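Local coordinates for putative cytoplasmic protein (Salmonella enterica subsp. enterica serovar Typhimurium, PDB 4IQN) that is of unknown function, a putative cytoplasmic protein of the uncharacterised DUF5066 family, at residues N157-A162 with D208-H213; A162-V167 with P190-Q195. All blocks are in the same frame, centred on the assembly; numbering follows the deposited sequence. Where two conformers were deposited one is given.

Overall arrangement
Both contacts join the C-terminal part of the chain to the four-stranded antiparallel sheet and its exit. Strand 158-161, an outermost strand of that sheet, with the residue before it supplies interaction 1, and the turn leading from it into helix 166-174 supplies interaction 2, Ala162 being common to both. The partners are the first turns of helix 190-207, which pack in interaction 2, and the loop that follows its last turn, which packs in interaction 1. The chain thus runs 157-162, 162-167, 190-195, 208-213, with interaction 2 enclosed within interaction 1. Their centres lie about 19 Å apart, so the contacts lie near the start of the helix and just beyond its end.

Interaction 1: N157-A162 with D208-H213; sequences NEFWLA and DLEDYH
Phe159 and Glu210 lie one over the other, the carboxylate stacked on a face of the ring with the two planes only 18° apart. Glu210 CD sits 3.9 Å above the Phe159 ring plane, displaced toward the rim, while the aliphatic part of Glu210 lies over the same face, above its CD1-CE1 side: CB is 3.7 Å from Phe159 CD1, and CG is 3.7 Å from Phe159 CE1. The CB group also makes an off-centre CH-pi contact, 4.2 Å from the centroid of the Phe159 ring. On the strand, the ring is swung out to meet the loop because Phe159 CG stands opposite the backbone N (chi1 -178°); the bend at chi2 of Glu210 (-74°) turns its carboxylate back over that ring.

A smaller touch lies at the start of the strand. Tyr212 presents its ring edge to Asn157, whose CB lies in the ring plane 3.7 Å from Tyr212 CE2, and the phenol oxygen Tyr212 OH comes within 3.7 Å of Asn157 CA. That hydroxyl is hydrogen-bonded to Ala96 O, and the ring meets Trp116 edge-to-face.

No hydrogen bond joins the two segments, so the contact is one of van der Waals and CH-pi packing. The buried carboxylate of Glu210 is satisfied from other directions: OE2 by a salt bridge to Arg41 and a hydrogen bond with Tyr139 OH, OE1 by Trp116 NE1. These partners probably stabilise its negative charge and fix its rotation, while the Phe159 ring packs on the carboxylate and methylenes without bonding to the oxygens.

Interaction 2: A162-V167 with P190-Q195; sequences AESSLV and PQWKAQ
With chi1 at 59°, Ser164 holds OG between its backbone N and carbonyl carbon, pointed at the indole of Trp192, whose chi1 of -70° puts CG beside its own backbone N, anti to the carbonyl carbon. The two meet where Ser164 OG approaches the five-membered ring obliquely, 3.5 Å from Trp192 CD1 and 3.7 Å from Trp192 CG. This is a packing contact: the serine hydroxyl is hydrogen-bonded to Glu168 OE1, a residue that Trp192 also touches. Behind the hydroxyl, Ser164 CB rests 3.7 Å from the backbone oxygen Trp192 O and 4.1 Å from Gln195 CB, one turn further on. Beyond CB, Gln195 turns away from the serine, and its NE2 bonds to Asn199 OD1 along the same helix.

Ser165 next to it is the N-cap of helix 166-174, its OG accepting a weak bond from Val167 N at 3.1 Å. Ser164, just before that cap, packs on the first turns of helix 190-207. Just upstream, Ala162 pairs by backbone hydrogen bonding with Ile151 of strand 151-155, and its carbonyl oxygen takes a bond from Gln196 NE2, so the turn has bonds to both strand 151-155 and helix 190-207.

Interaction 1: N157-A162 with D208-H213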
ATOM      1  N   ASN A 157       5.030  -4.371  15.520  1.00 25.24           N
ATOM      2  CA  ASN A 157       4.173  -5.531  15.422  1.00 28.96           C
ATOM      3  C   ASN A 157       2.724  -5.283  15.091  1.00 25.37           C
ATOM      4  O   ASN A 157       1.958  -6.235  15.069  1.00 30.60           O
ATOM      5  CB  ASN A 157       4.175  -6.235  16.774  1.00 28.28           C
ATOM      6  CG  ASN A 157       3.645  -5.337  17.877  1.00 31.62           C
ATOM      7  OD1 ASN A 157       4.171  -4.235  18.068  1.00 28.14           O
ATOM      8  ND2 ASN A 157       2.581  -5.768  18.575  1.00 28.87           N
ATOM      9  N   GLU A 158       2.347  -4.025  14.848  0.70 24.03           N
ATOM     10  CA  GLU A 158       0.935  -3.646  14.686  0.70 24.12           C
ATOM     11  C   GLU A 158       0.588  -3.457  13.195  0.70 23.60           C
ATOM     12  O   GLU A 158       1.391  -2.930  12.425  0.70 24.38           O
ATOM     13  CB  GLU A 158       0.625  -2.336  15.440  0.70 22.08           C
ATOM     14  CG  GLU A 158       0.828  -2.366  16.957  0.70 27.86           C
ATOM     15  CD  GLU A 158      -0.355  -2.945  17.709  0.70 36.29           C
ATOM     16  OE1 GLU A 158      -1.418  -3.186  17.106  0.70 33.02           O
ATOM     17  OE2 GLU A 158      -0.221  -3.166  18.924  0.70 45.68           O
ATOM     18  N   PHE A 159      -0.607  -3.884  12.815  1.00 20.84           N
ATOM     19  CA  PHE A 159      -1.074  -3.754  11.418  1.00 19.69           C
ATOM     20  C   PHE A 159      -2.520  -3.305  11.461  1.00 19.79           C
ATOM     21  O   PHE A 159      -3.309  -3.913  12.166  1.00 24.06           O
ATOM     22  CB  PHE A 159      -0.962  -5.138  10.733  1.00 23.69           C
ATOM     23  CG  PHE A 159      -1.362  -5.151   9.278  1.00 22.26           C
ATOM     24  CD1 PHE A 159      -2.681  -5.009   8.908  1.00 21.33           C
ATOM     25  CD2 PHE A 159      -0.407  -5.350   8.293  1.00 21.98           C
ATOM     26  CE1 PHE A 159      -3.055  -5.021   7.571  1.00 22.00           C
ATOM     27  CE2 PHE A 159      -0.767  -5.356   6.965  1.00 23.38           C
ATOM     28  CZ  PHE A 159      -2.089  -5.195   6.601  1.00 20.01           C
ATOM     29  N   TRP A 160      -2.872  -2.223  10.771  1.00 21.36           N
ATOM     30  CA  TRP A 160      -4.231  -1.684  10.806  1.00 17.84           C
ATOM     31  C   TRP A 160      -4.659  -0.956   9.535  1.00 17.61           C
ATOM     32  O   TRP A 160      -3.831  -0.451   8.804  1.00 18.88           O
ATOM     33  CB  TRP A 160      -4.401  -0.709  12.000  1.00 18.91           C
ATOM     34  CG  TRP A 160      -3.616   0.572  11.896  1.00 19.45           C
ATOM     35  CD1 TRP A 160      -4.106   1.803  11.534  1.00 22.74           C
ATOM     36  CD2 TRP A 160      -2.235   0.784  12.237  1.00 20.08           C
ATOM     37  NE1 TRP A 160      -3.113   2.742  11.599  1.00 20.43           N
ATOM     38  CE2 TRP A 160      -1.958   2.156  12.015  1.00 18.33           C
ATOM     39  CE3 TRP A 160      -1.195  -0.050  12.653  1.00 20.32           C
ATOM     40  CZ2 TRP A 160      -0.703   2.699  12.185  1.00 20.78           C
ATOM     41  CZ3 TRP A 160       0.067   0.505  12.859  1.00 23.10           C
ATOM     42  CH2 TRP A 160       0.290   1.877  12.638  1.00 21.62           C
ATOM     43  N   LEU A 161      -5.960  -0.902   9.303  1.00 18.65           N
ATOM     44  CA  LEU A 161      -6.523  -0.092   8.214  1.00 20.17           C
ATOM     45  C   LEU A 161      -6.493   1.371   8.623  1.00 19.29           C
ATOM     46  O   LEU A 161      -6.901   1.741   9.734  1.00 20.63           O
ATOM     47  CB  LEU A 161      -7.926  -0.465   7.869  1.00 25.63           C
ATOM     48  CG  LEU A 161      -8.235  -1.403   6.736  1.00 31.37           C
ATOM     49  CD1 LEU A 161      -9.585  -0.948   6.217  1.00 30.66           C
ATOM     50  CD2 LEU A 161      -7.219  -1.537   5.625  1.00 24.64           C
ATOM     51  N   ALA A 162      -5.998   2.175   7.720  1.00 18.02           N
ATOM     52  CA  ALA A 162      -5.718   3.566   7.994  1.00 17.59           C
ATOM     53  C   ALA A 162      -6.484   4.501   7.004  1.00 16.29           C
ATOM     54  O   ALA A 162      -7.734   4.559   7.059  1.00 17.71           O
ATOM     55  CB  ALA A 162      -4.221   3.752   8.029  1.00 20.46           C
ATOM     56  N   ASP A 208      -8.833  -9.047  11.071  0.70 20.54           N
ATOM     57  CA  ASP A 208      -8.720  -9.865  12.254  0.70 27.62           C
ATOM     58  C   ASP A 208      -7.718 -11.007  12.047  0.70 26.09           C
ATOM     59  O   ASP A 208      -7.170 -11.520  13.004  0.70 24.28           O
ATOM     60  CB  ASP A 208     -10.109 -10.382  12.635  0.70 29.47           C
ATOM     61  CG  ASP A 208     -10.125 -11.097  13.947  0.70 32.84           C
ATOM     62  OD1 ASP A 208      -9.861 -10.477  14.998  0.70 52.26           O
ATOM     63  OD2 ASP A 208     -10.433 -12.282  13.925  0.70 43.10           O
ATOM     64  N   LEU A 209      -7.467 -11.391  10.790  1.00 23.25           N
ATOM     65  CA  LEU A 209      -6.467 -12.420  10.466  1.00 22.80           C
ATOM     66  C   LEU A 209      -5.012 -11.908  10.377  1.00 22.21           C
ATOM     67  O   LEU A 209      -4.071 -12.705  10.309  1.00 24.76           O
ATOM     68  CB  LEU A 209      -6.844 -13.107   9.134  1.00 23.90           C
ATOM     69  CG  LEU A 209      -8.247 -13.716   9.102  1.00 29.93           C
ATOM     70  CD1 LEU A 209      -8.672 -14.122   7.689  1.00 37.16           C
ATOM     71  CD2 LEU A 209      -8.355 -14.876  10.067  1.00 35.70           C
ATOM     72  N   GLU A 210      -4.815 -10.593  10.345  1.00 22.64           N
ATOM     73  CA  GLU A 210      -3.459 -10.018  10.173  1.00 19.67           C
ATOM     74  C   GLU A 210      -2.689 -10.016  11.490  1.00 22.27           C
ATOM     75  O   GLU A 210      -2.838  -9.092  12.320  1.00 24.52           O
ATOM     76  CB  GLU A 210      -3.551  -8.571   9.650  1.00 20.43           C
ATOM     77  CG  GLU A 210      -4.309  -8.435   8.318  1.00 20.94           C
ATOM     78  CD  GLU A 210      -3.545  -8.911   7.091  1.00 20.15           C
ATOM     79  OE1 GLU A 210      -2.402  -9.443   7.224  1.00 20.06           O
ATOM     80  OE2 GLU A 210      -4.121  -8.723   5.974  1.00 20.23           O
ATOM     81  N   ASP A 211      -1.878 -11.017  11.694  1.00 18.75           N
ATOM     82  CA  ASP A 211      -1.038 -11.141  12.902  1.00 21.99           C
ATOM     83  C   ASP A 211       0.038 -12.139  12.559  1.00 21.14           C
ATOM     84  O   ASP A 211      -0.000 -12.804  11.485  1.00 21.78           O
ATOM     85  CB  ASP A 211      -1.878 -11.607  14.115  1.00 23.24           C
ATOM     86  CG  ASP A 211      -1.222 -11.264  15.497  1.00 32.12           C
ATOM     87  OD1 ASP A 211      -0.089 -10.742  15.606  1.00 26.59           O
ATOM     88  OD2 ASP A 211      -1.862 -11.563  16.513  1.00 35.56           O
ATOM     89  N   TYR A 212       0.996 -12.236  13.455  1.00 20.72           N
ATOM     90  CA  TYR A 212       2.056 -13.211  13.413  1.00 19.93           C
ATOM     91  C   TYR A 212       1.450 -14.585  13.366  1.00 21.06           C
ATOM     92  O   TYR A 212       0.386 -14.867  13.963  1.00 23.44           O
ATOM     93  CB  TYR A 212       2.962 -13.062  14.651  1.00 21.93           C
ATOM     94  CG  TYR A 212       3.815 -11.828  14.576  1.00 19.05           C
ATOM     95  CD1 TYR A 212       5.036 -11.835  13.904  1.00 20.89           C
ATOM     96  CD2 TYR A 212       3.400 -10.648  15.179  1.00 23.32           C
ATOM     97  CE1 TYR A 212       5.811 -10.703  13.807  1.00 19.90           C
ATOM     98  CE2 TYR A 212       4.173  -9.503  15.096  1.00 19.92           C
ATOM     99  CZ  TYR A 212       5.377  -9.531  14.416  1.00 21.22           C
ATOM    100  OH  TYR A 212       6.152  -8.403  14.307  1.00 20.71           O
ATOM    101  N   HIS A 213       2.120 -15.440  12.634  1.00 21.40           N
ATOM    102  CA  HIS A 213       1.715 -16.859  12.529  1.00 22.72           C
ATOM    103  C   HIS A 213       1.956 -17.575  13.837  1.00 23.13           C
ATOM    104  O   HIS A 213       2.967 -17.363  14.497  1.00 25.33           O
ATOM    105  CB  HIS A 213       2.488 -17.542  11.399  1.00 23.11           C
ATOM    106  CG  HIS A 213       1.784 -18.727  10.819  1.00 26.17           C
ATOM    107  ND1 HIS A 213       1.612 -19.899  11.509  1.00 29.50           N
ATOM    108  CD2 HIS A 213       1.203 -18.915   9.611  1.00 28.26           C
ATOM    109  CE1 HIS A 213       0.970 -20.772  10.753  1.00 31.08           C
ATOM    110  NE2 HIS A 213       0.724 -20.203   9.588  1.00 28.45           N
TER

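Interaction 2: A162-V167 with P190-Q195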
ATOM      1  N   ALA A 162      -5.998   2.175   7.720  1.00 18.02           N
ATOM      2  CA  ALA A 162      -5.718   3.566   7.994  1.00 17.59           C
ATOM      3  C   ALA A 162      -6.484   4.501   7.004  1.00 16.29           C
ATOM      4  O   ALA A 162      -7.734   4.559   7.059  1.00 17.71           O
ATOM      5  CB  ALA A 162      -4.221   3.752   8.029  1.00 20.46           C
ATOM      6  N   GLU A 163      -5.786   5.214   6.116  1.00 16.30           N
ATOM      7  CA  GLU A 163      -6.429   6.088   5.157  1.00 16.42           C
ATOM      8  C   GLU A 163      -7.463   5.360   4.274  1.00 17.69           C
ATOM      9  O   GLU A 163      -7.361   4.133   4.038  1.00 16.44           O
ATOM     10  CB  GLU A 163      -5.391   6.785   4.286  1.00 19.64           C
ATOM     11  CG  GLU A 163      -4.494   7.814   4.960  1.00 21.83           C
ATOM     12  CD  GLU A 163      -3.251   7.277   5.662  1.00 24.42           C
ATOM     13  OE1 GLU A 163      -3.089   6.058   5.883  1.00 19.79           O
ATOM     14  OE2 GLU A 163      -2.379   8.121   6.017  1.00 30.19           O
ATOM     15  N   SER A 164      -8.440   6.134   3.821  1.00 17.76           N
ATOM     16  CA  SER A 164      -9.543   5.651   3.010  1.00 15.43           C
ATOM     17  C   SER A 164      -8.991   5.091   1.684  1.00 16.91           C
ATOM     18  O   SER A 164      -9.550   4.129   1.172  1.00 18.44           O
ATOM     19  CB  SER A 164     -10.564   6.730   2.702  1.00 17.68           C
ATOM     20  OG  SER A 164     -10.010   7.847   2.013  1.00 19.02           O
ATOM     21  N   SER A 165      -7.905   5.684   1.185  1.00 15.40           N
ATOM     22  CA  SER A 165      -7.275   5.309  -0.067  1.00 16.62           C
ATOM     23  C   SER A 165      -5.925   5.944  -0.226  1.00 16.76           C
ATOM     24  O   SER A 165      -5.541   6.837   0.555  1.00 15.70           O
ATOM     25  CB  SER A 165      -8.136   5.796  -1.219  1.00 19.59           C
ATOM     26  OG  SER A 165      -8.115   7.206  -1.370  1.00 21.36           O
ATOM     27  N   LEU A 166      -5.211   5.536  -1.288  1.00 15.66           N
ATOM     28  CA  LEU A 166      -3.982   6.167  -1.702  1.00 16.84           C
ATOM     29  C   LEU A 166      -4.162   7.688  -1.992  1.00 15.78           C
ATOM     30  O   LEU A 166      -3.229   8.473  -1.795  1.00 18.48           O
ATOM     31  CB  LEU A 166      -3.406   5.448  -2.944  1.00 18.25           C
ATOM     32  CG  LEU A 166      -1.991   5.866  -3.370  1.00 18.73           C
ATOM     33  CD1 LEU A 166      -0.992   5.661  -2.248  1.00 20.76           C
ATOM     34  CD2 LEU A 166      -1.584   5.099  -4.623  1.00 20.51           C
ATOM     35  N   VAL A 167      -5.347   8.081  -2.445  1.00 17.67           N
ATOM     36  CA  VAL A 167      -5.659   9.483  -2.674  1.00 18.27           C
ATOM     37  C   VAL A 167      -5.556  10.275  -1.361  1.00 17.43           C
ATOM     38  O   VAL A 167      -4.850  11.276  -1.304  1.00 16.80           O
ATOM     39  CB  VAL A 167      -7.039   9.678  -3.321  1.00 19.43           C
ATOM     40  CG1 VAL A 167      -7.401  11.147  -3.501  1.00 19.47           C
ATOM     41  CG2 VAL A 167      -7.088   8.982  -4.699  1.00 21.00           C
ATOM     42  N   PRO A 190     -15.357  14.642   5.714  1.00 18.04           N
ATOM     43  CA  PRO A 190     -16.343  13.645   6.156  1.00 17.56           C
ATOM     44  C   PRO A 190     -16.449  12.506   5.186  1.00 19.04           C
ATOM     45  O   PRO A 190     -16.703  11.384   5.599  1.00 19.57           O
ATOM     46  CB  PRO A 190     -17.647  14.418   6.243  1.00 21.52           C
ATOM     47  CG  PRO A 190     -17.388  15.732   5.627  1.00 22.59           C
ATOM     48  CD  PRO A 190     -15.933  15.997   5.713  1.00 19.13           C
ATOM     49  N   GLN A 191     -16.228  12.778   3.907  1.00 16.77           N
ATOM     50  CA  GLN A 191     -16.365  11.652   2.944  1.00 16.85           C
ATOM     51  C   GLN A 191     -15.277  10.619   3.110  1.00 17.51           C
ATOM     52  O   GLN A 191     -15.518   9.396   2.872  1.00 20.55           O
ATOM     53  CB  GLN A 191     -16.510  12.147   1.489  1.00 22.93           C
ATOM     54  CG  GLN A 191     -15.338  12.920   0.981  1.00 24.87           C
ATOM     55  CD  GLN A 191     -15.477  14.448   1.151  1.00 34.38           C
ATOM     56  OE1 GLN A 191     -15.955  14.996   2.201  1.00 25.79           O
ATOM     57  NE2 GLN A 191     -15.029  15.158   0.107  1.00 30.81           N
ATOM     58  N   TRP A 192     -14.074  11.062   3.489  1.00 17.58           N
ATOM     59  CA  TRP A 192     -12.999  10.146   3.828  1.00 14.90           C
ATOM     60  C   TRP A 192     -13.286   9.345   5.070  1.00 16.63           C
ATOM     61  O   TRP A 192     -13.110   8.120   5.072  1.00 17.86           O
ATOM     62  CB  TRP A 192     -11.659  10.848   3.914  1.00 14.72           C
ATOM     63  CG  TRP A 192     -11.113  11.331   2.575  1.00 16.66           C
ATOM     64  CD1 TRP A 192     -11.484  10.900   1.310  1.00 19.57           C
ATOM     65  CD2 TRP A 192     -10.050  12.254   2.381  1.00 15.97           C
ATOM     66  NE1 TRP A 192     -10.718  11.516   0.365  1.00 21.40           N
ATOM     67  CE2 TRP A 192      -9.845  12.372   0.983  1.00 17.19           C
ATOM     68  CE3 TRP A 192      -9.290  13.072   3.246  1.00 18.60           C
ATOM     69  CZ2 TRP A 192      -8.862  13.195   0.436  1.00 18.77           C
ATOM     70  CZ3 TRP A 192      -8.347  13.892   2.703  1.00 17.07           C
ATOM     71  CH2 TRP A 192      -8.151  13.979   1.295  1.00 20.16           C
ATOM     72  N   LYS A 193     -13.731  10.008   6.146  1.00 16.13           N
ATOM     73  CA  LYS A 193     -14.078   9.272   7.368  1.00 18.20           C
ATOM     74  C   LYS A 193     -15.171   8.230   7.096  1.00 18.47           C
ATOM     75  O   LYS A 193     -15.100   7.096   7.593  1.00 19.22           O
ATOM     76  CB  LYS A 193     -14.445  10.218   8.567  1.00 25.53           C
ATOM     77  CG  LYS A 193     -14.053   9.595   9.952  1.00 37.24           C
ATOM     78  CD  LYS A 193     -12.595   9.943  10.385  1.00 40.93           C
ATOM     79  CE  LYS A 193     -11.776   8.883  11.174  1.00 41.58           C
ATOM     80  NZ  LYS A 193     -12.281   8.268  12.465  1.00 39.16           N
ATOM     81  N   ALA A 194     -16.160   8.609   6.316  1.00 19.25           N
ATOM     82  CA  ALA A 194     -17.282   7.728   5.962  1.00 21.57           C
ATOM     83  C   ALA A 194     -16.786   6.505   5.188  1.00 19.48           C
ATOM     84  O   ALA A 194     -17.252   5.410   5.434  1.00 19.86           O
ATOM     85  CB  ALA A 194     -18.304   8.456   5.146  1.00 24.03           C
ATOM     86  N   GLN A 195     -15.845   6.699   4.271  1.00 17.58           N
ATOM     87  CA  GLN A 195     -15.297   5.558   3.531  1.00 17.06           C
ATOM     88  C   GLN A 195     -14.428   4.668   4.437  1.00 18.30           C
ATOM     89  O   GLN A 195     -14.477   3.430   4.336  1.00 20.14           O
ATOM     90  CB  GLN A 195     -14.548   6.008   2.292  1.00 16.08           C
ATOM     91  CG  GLN A 195     -14.115   4.874   1.405  1.00 18.30           C
ATOM     92  CD  GLN A 195     -15.319   4.177   0.786  1.00 19.57           C
ATOM     93  OE1 GLN A 195     -16.145   4.819   0.149  1.00 21.43           O
ATOM     94  NE2 GLN A 195     -15.433   2.875   0.985  1.00 23.01           N
TER